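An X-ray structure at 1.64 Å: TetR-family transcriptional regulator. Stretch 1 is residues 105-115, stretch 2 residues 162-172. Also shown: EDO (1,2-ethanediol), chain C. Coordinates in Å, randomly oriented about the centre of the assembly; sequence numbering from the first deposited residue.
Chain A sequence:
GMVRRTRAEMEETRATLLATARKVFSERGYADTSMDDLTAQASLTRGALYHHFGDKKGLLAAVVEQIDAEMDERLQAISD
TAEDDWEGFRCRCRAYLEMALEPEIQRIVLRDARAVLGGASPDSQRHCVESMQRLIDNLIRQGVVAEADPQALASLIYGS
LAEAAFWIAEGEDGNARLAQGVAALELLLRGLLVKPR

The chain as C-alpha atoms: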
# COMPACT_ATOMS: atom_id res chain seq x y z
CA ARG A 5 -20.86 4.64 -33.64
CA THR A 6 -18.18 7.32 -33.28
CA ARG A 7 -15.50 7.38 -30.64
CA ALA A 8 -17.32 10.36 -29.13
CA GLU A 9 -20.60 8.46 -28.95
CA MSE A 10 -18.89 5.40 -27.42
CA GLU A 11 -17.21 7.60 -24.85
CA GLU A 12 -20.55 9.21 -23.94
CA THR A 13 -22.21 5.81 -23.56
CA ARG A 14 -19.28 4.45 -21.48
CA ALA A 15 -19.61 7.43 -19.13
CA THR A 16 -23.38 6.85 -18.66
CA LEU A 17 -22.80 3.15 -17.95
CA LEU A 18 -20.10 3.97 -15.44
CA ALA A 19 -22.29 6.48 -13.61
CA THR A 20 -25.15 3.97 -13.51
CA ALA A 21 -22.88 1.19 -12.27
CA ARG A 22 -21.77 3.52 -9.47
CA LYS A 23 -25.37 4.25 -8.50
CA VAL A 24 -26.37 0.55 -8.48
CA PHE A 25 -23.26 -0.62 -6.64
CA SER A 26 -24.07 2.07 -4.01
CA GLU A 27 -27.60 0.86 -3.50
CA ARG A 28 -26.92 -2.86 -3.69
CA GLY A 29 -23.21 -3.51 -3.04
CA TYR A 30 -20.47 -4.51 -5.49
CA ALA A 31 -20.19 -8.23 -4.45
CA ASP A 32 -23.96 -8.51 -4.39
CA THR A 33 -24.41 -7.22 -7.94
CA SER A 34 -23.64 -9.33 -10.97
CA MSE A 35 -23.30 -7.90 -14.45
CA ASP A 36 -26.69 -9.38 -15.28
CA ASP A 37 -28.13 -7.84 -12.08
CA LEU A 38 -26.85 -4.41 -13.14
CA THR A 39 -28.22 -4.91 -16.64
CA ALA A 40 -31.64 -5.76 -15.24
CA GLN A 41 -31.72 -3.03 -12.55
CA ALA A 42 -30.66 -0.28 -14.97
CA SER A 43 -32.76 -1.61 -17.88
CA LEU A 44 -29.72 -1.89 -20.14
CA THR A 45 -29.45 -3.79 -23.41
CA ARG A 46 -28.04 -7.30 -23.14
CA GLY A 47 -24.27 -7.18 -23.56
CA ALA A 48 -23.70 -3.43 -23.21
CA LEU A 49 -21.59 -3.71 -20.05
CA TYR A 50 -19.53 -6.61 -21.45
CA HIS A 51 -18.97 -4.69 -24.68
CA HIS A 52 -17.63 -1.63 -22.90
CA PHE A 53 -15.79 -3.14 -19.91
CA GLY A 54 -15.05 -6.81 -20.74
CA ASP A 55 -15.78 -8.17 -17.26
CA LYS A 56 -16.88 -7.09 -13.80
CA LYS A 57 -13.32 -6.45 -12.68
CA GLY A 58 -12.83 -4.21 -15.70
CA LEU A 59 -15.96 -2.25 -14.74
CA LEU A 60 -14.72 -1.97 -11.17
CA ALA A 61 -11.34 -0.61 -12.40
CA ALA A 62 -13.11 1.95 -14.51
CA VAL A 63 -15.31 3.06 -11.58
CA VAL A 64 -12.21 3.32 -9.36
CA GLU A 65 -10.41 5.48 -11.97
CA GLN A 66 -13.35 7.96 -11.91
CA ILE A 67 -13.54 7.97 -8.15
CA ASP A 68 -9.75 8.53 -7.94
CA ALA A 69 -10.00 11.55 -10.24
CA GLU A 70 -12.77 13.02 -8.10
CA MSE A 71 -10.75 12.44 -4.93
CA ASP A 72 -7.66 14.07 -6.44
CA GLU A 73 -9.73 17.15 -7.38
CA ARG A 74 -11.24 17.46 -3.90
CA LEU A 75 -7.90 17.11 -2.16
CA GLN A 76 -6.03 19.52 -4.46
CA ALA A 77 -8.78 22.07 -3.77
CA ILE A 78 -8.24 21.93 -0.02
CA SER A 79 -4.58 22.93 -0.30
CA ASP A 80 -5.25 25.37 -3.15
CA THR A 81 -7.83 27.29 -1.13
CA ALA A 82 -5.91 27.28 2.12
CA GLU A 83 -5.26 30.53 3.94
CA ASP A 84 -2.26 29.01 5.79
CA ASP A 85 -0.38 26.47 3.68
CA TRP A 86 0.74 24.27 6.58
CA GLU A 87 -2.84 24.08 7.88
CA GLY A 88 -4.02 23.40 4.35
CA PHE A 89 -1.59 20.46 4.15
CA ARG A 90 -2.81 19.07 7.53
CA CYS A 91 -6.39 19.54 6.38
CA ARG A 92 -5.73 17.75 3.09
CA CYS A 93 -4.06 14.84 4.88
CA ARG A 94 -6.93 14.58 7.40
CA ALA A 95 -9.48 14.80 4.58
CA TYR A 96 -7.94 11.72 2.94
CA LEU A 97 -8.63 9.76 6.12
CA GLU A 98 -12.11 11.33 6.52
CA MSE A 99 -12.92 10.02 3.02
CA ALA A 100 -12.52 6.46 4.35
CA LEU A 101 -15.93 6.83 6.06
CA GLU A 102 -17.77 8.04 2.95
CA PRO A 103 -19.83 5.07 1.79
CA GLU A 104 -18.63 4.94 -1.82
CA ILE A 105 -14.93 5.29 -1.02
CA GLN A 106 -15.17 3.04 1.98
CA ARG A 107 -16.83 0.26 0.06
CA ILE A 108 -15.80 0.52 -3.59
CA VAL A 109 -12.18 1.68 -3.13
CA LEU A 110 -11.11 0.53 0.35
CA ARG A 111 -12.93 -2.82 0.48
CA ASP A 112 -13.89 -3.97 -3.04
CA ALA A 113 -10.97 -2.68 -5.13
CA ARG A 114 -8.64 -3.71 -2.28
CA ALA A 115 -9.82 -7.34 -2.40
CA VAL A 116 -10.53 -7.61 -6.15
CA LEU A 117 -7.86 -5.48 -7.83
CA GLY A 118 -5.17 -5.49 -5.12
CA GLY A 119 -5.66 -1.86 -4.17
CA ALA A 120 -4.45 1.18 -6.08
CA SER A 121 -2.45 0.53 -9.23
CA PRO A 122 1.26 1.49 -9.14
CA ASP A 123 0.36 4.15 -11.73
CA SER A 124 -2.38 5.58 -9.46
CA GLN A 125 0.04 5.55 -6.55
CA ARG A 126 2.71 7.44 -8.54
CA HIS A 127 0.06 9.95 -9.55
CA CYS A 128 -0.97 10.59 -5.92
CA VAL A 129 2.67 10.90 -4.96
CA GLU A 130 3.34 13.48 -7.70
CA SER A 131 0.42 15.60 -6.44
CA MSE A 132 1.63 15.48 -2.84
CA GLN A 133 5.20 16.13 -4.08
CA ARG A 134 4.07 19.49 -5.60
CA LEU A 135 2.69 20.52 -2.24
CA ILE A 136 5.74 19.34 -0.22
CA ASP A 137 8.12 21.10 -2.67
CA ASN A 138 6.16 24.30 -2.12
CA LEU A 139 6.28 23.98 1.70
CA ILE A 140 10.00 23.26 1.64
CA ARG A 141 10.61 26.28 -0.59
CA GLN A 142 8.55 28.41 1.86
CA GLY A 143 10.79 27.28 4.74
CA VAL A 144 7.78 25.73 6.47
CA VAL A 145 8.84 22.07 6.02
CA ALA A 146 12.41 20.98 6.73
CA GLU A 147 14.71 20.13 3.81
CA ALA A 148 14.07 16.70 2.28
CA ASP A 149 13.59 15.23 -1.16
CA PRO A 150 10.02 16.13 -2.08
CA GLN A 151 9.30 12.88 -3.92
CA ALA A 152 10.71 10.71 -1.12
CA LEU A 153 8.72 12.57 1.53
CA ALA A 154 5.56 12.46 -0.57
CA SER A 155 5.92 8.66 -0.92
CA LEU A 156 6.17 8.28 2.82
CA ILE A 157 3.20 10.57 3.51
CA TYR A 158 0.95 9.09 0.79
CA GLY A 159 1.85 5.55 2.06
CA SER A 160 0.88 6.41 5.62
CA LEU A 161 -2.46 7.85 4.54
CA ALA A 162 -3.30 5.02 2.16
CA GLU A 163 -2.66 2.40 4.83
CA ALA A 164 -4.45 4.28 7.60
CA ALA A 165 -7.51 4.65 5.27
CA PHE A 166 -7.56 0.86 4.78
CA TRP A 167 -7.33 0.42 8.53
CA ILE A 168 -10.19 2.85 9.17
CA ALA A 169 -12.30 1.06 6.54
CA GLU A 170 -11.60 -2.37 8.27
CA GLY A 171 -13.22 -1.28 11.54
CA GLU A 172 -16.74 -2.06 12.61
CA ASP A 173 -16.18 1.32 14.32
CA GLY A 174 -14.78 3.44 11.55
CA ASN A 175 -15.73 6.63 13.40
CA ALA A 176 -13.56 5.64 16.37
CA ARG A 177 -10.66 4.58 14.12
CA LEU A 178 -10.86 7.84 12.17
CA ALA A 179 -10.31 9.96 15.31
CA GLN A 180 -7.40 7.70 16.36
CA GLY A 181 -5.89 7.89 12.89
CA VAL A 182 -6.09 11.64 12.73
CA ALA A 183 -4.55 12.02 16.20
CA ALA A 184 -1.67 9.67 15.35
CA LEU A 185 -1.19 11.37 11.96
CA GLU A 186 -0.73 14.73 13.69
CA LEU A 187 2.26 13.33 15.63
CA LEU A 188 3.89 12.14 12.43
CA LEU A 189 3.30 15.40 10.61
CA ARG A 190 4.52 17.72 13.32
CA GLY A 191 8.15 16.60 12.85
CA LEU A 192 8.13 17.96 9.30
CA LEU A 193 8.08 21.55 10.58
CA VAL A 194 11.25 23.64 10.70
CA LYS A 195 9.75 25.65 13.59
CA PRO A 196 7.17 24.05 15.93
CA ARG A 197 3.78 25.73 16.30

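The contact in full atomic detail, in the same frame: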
# COMPACT_ATOMS: atom_id res chain seq x y z
N ILE A 105 -16.37 5.49 -1.16
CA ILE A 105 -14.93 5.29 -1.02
C ILE A 105 -14.67 4.12 -0.10
O ILE A 105 -13.85 3.25 -0.40
CB ILE A 105 -14.27 6.63 -0.55
CG1 ILE A 105 -14.43 7.66 -1.67
CG2 ILE A 105 -12.79 6.42 -0.17
CD1 ILE A 105 -13.98 9.08 -1.29
N GLN A 106 -15.35 4.10 1.04
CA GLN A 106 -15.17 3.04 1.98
C GLN A 106 -15.36 1.69 1.34
O GLN A 106 -14.61 0.75 1.59
CB GLN A 106 -16.17 3.23 3.13
CG GLN A 106 -16.10 2.19 4.18
CD GLN A 106 -17.19 2.40 5.22
OE1 GLN A 106 -18.38 2.38 4.90
NE2 GLN A 106 -16.78 2.69 6.45
N ARG A 107 -16.44 1.56 0.58
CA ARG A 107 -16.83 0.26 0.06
C ARG A 107 -16.12 -0.05 -1.24
O ARG A 107 -15.34 -1.00 -1.30
CB ARG A 107 -18.33 0.24 -0.12
CG ARG A 107 -19.04 0.11 1.24
CD ARG A 107 -20.52 -0.20 1.04
NE ARG A 107 -21.24 0.97 0.56
CZ ARG A 107 -22.47 0.97 0.05
NH1 ARG A 107 -23.15 -0.17 -0.11
NH2 ARG A 107 -23.02 2.12 -0.32
N ILE A 108 -16.33 0.80 -2.25
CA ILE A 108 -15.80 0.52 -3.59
C ILE A 108 -14.26 0.51 -3.66
O ILE A 108 -13.66 -0.39 -4.23
CB ILE A 108 -16.35 1.51 -4.63
CG1 ILE A 108 -17.88 1.38 -4.72
CG2 ILE A 108 -15.66 1.27 -6.00
CD1 ILE A 108 -18.33 0.01 -5.19
N VAL A 109 -13.63 1.52 -3.05
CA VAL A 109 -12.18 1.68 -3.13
C VAL A 109 -11.50 0.87 -2.02
O VAL A 109 -10.62 0.09 -2.28
CB VAL A 109 -11.77 3.16 -3.05
CG1 VAL A 109 -10.23 3.35 -2.96
CG2 VAL A 109 -12.36 3.97 -4.20
N LEU A 110 -11.90 1.06 -0.77
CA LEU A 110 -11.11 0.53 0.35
C LEU A 110 -11.43 -0.88 0.76
O LEU A 110 -10.68 -1.49 1.54
CB LEU A 110 -11.20 1.50 1.54
CG LEU A 110 -10.68 2.92 1.31
CD1 LEU A 110 -11.06 3.79 2.50
CD2 LEU A 110 -9.17 2.96 1.09
N ARG A 111 -12.53 -1.43 0.23
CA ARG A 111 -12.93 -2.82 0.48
C ARG A 111 -12.90 -3.61 -0.85
O ARG A 111 -12.13 -4.56 -1.04
CB ARG A 111 -14.29 -2.85 1.17
CG ARG A 111 -14.19 -2.33 2.61
CD ARG A 111 -15.52 -2.42 3.28
NE ARG A 111 -15.49 -1.81 4.60
CZ ARG A 111 -16.57 -1.54 5.33
NH1 ARG A 111 -17.79 -1.86 4.89
NH2 ARG A 111 -16.44 -0.94 6.50
N ASP A 112 -13.72 -3.19 -1.81
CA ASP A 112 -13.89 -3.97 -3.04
C ASP A 112 -12.64 -3.95 -3.91
O ASP A 112 -12.13 -5.00 -4.27
CB ASP A 112 -15.10 -3.46 -3.83
CG ASP A 112 -16.39 -3.62 -3.08
OD1 ASP A 112 -16.61 -4.65 -2.43
OD2 ASP A 112 -17.22 -2.71 -3.18
N ALA A 113 -12.18 -2.76 -4.30
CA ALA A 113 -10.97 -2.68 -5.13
C ALA A 113 -9.77 -3.28 -4.40
O ALA A 113 -8.88 -3.86 -5.04
CB ALA A 113 -10.64 -1.23 -5.54
N ARG A 114 -9.71 -3.08 -3.09
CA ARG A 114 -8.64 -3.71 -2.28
C ARG A 114 -8.60 -5.21 -2.48
O ARG A 114 -7.54 -5.77 -2.81
CB ARG A 114 -8.85 -3.40 -0.79
CG ARG A 114 -7.59 -3.60 -0.01
CD ARG A 114 -7.83 -3.62 1.47
NE ARG A 114 -6.54 -3.60 2.14
CZ ARG A 114 -6.40 -3.63 3.47
NH1 ARG A 114 -7.46 -3.71 4.25
NH2 ARG A 114 -5.20 -3.60 3.99
N ALA A 115 -9.75 -5.87 -2.33
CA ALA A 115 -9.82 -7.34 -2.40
C ALA A 115 -9.74 -7.86 -3.83
O ALA A 115 -9.13 -8.89 -4.10
CB ALA A 115 -11.17 -7.82 -1.79
N ALA A 162 -2.66 6.11 2.85
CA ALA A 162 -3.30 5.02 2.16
C ALA A 162 -3.52 3.85 3.10
O ALA A 162 -4.60 3.24 3.14
CB ALA A 162 -2.43 4.60 0.97
N GLU A 163 -2.52 3.54 3.92
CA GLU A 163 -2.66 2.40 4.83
C GLU A 163 -3.65 2.69 5.96
O GLU A 163 -4.47 1.83 6.34
CB GLU A 163 -1.30 2.03 5.43
CG GLU A 163 -1.25 0.65 6.00
CD GLU A 163 -1.42 -0.45 4.92
OE1 GLU A 163 -1.27 -0.16 3.69
OE2 GLU A 163 -1.75 -1.58 5.33
N ALA A 164 -3.54 3.88 6.52
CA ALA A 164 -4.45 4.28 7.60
C ALA A 164 -5.91 4.29 7.10
O ALA A 164 -6.81 3.91 7.83
CB ALA A 164 -4.03 5.61 8.18
N ALA A 165 -6.15 4.70 5.85
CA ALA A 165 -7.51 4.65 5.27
C ALA A 165 -8.02 3.22 5.19
O ALA A 165 -9.17 2.95 5.56
CB ALA A 165 -7.56 5.33 3.93
N PHE A 166 -7.19 2.28 4.76
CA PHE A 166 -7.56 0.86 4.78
C PHE A 166 -7.97 0.41 6.17
O PHE A 166 -9.01 -0.26 6.33
CB PHE A 166 -6.42 -0.03 4.31
CG PHE A 166 -6.20 -0.03 2.83
CD1 PHE A 166 -7.27 -0.15 1.93
CD2 PHE A 166 -4.91 -0.05 2.31
CE1 PHE A 166 -7.03 -0.19 0.56
CE2 PHE A 166 -4.69 -0.07 0.93
CZ PHE A 166 -5.76 -0.18 0.07
N TRP A 167 -7.16 0.80 7.14
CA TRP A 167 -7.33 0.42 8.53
C TRP A 167 -8.66 0.99 9.02
O TRP A 167 -9.50 0.28 9.59
CB TRP A 167 -6.15 0.91 9.36
CG TRP A 167 -6.28 0.62 10.79
CD1 TRP A 167 -6.17 -0.61 11.39
CD2 TRP A 167 -6.57 1.55 11.84
NE1 TRP A 167 -6.35 -0.49 12.74
CE2 TRP A 167 -6.60 0.83 13.04
CE3 TRP A 167 -6.77 2.93 11.88
CZ2 TRP A 167 -6.85 1.42 14.25
CZ3 TRP A 167 -7.02 3.52 13.10
CH2 TRP A 167 -7.10 2.77 14.25
N ILE A 168 -8.92 2.25 8.73
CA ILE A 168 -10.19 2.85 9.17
C ILE A 168 -11.37 2.10 8.55
O ILE A 168 -12.38 1.86 9.22
CB ILE A 168 -10.24 4.34 8.81
CG1 ILE A 168 -9.24 5.13 9.64
CG2 ILE A 168 -11.64 4.91 8.97
CD1 ILE A 168 -8.84 6.52 9.10
N ALA A 169 -11.23 1.73 7.29
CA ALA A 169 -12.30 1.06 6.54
C ALA A 169 -12.50 -0.41 6.96
O ALA A 169 -13.53 -0.99 6.63
CB ALA A 169 -12.07 1.20 5.01
N GLU A 170 -11.54 -0.99 7.70
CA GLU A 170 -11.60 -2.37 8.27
C GLU A 170 -12.42 -2.44 9.56
O GLU A 170 -12.87 -3.52 9.96
CB GLU A 170 -10.21 -2.86 8.67
CG GLU A 170 -9.37 -3.39 7.55
CD GLU A 170 -7.90 -3.60 7.91
OE1 GLU A 170 -7.45 -3.30 9.04
OE2 GLU A 170 -7.19 -4.08 7.04
N GLY A 171 -12.52 -1.31 10.27
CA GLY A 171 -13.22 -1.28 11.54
C GLY A 171 -14.72 -1.53 11.38
O GLY A 171 -15.35 -1.19 10.36
N GLU A 172 -15.30 -2.15 12.40
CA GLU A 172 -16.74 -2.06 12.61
C GLU A 172 -17.01 -0.62 13.12
O GLU A 172 -18.06 -0.05 12.84
CB GLU A 172 -17.21 -3.10 13.63
C1 EDO C . -3.77 -2.23 8.77
O1 EDO C . -4.59 -3.06 9.60
C2 EDO C . -4.51 -2.08 7.44
O2 EDO C . -4.73 -3.37 6.86
O HOH W 1 -10.20 -2.02 4.11
O HOH W 2 -15.04 1.25 8.61

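The two helices cross nearly at right angles, their N-to-C directions 103° apart and their axes 9.5 Å apart at closest approach. Leu110 is the central bump. Its CA-to-CB bond points toward the second helix, and the branched side chain settles among Ala165, Phe166 and Ala169: Leu110 CD2 lies 4.0 Å from Ala165 CB and 3.7 Å from Phe166 CD1, while Leu110 CB meets Ala169 CB at 3.6 Å. The alanines suit this place because a lone methyl leaves a shallow hollow for leucine. Gln106 adds its aliphatic part, with CG 4.2 Å from Ala169 CB.

Farther along, Arg114 extends with all its chi angles near 180°, laying its guanidinium flat on one face of Phe166, planes 5° apart and centres 4.1 Å apart. This cation-pi stack leaves the guanidinium edge free for polar partners: Arg114 NH1 forms a salt bridge with Glu170 OE2 at 2.8 Å, and NH2 donates to O2 of the ethanediol at 2.9 Å.

Arg111 reaches past the apolar patch to the backbone of the second stretch, where its NE and NH2 each donate to Ala169 O at 2.9 Å. Water 1 fills a polar gap, donating to Leu110 O (2.7 Å) and Phe166 O (3.1 Å) and thereby linking the two backbones.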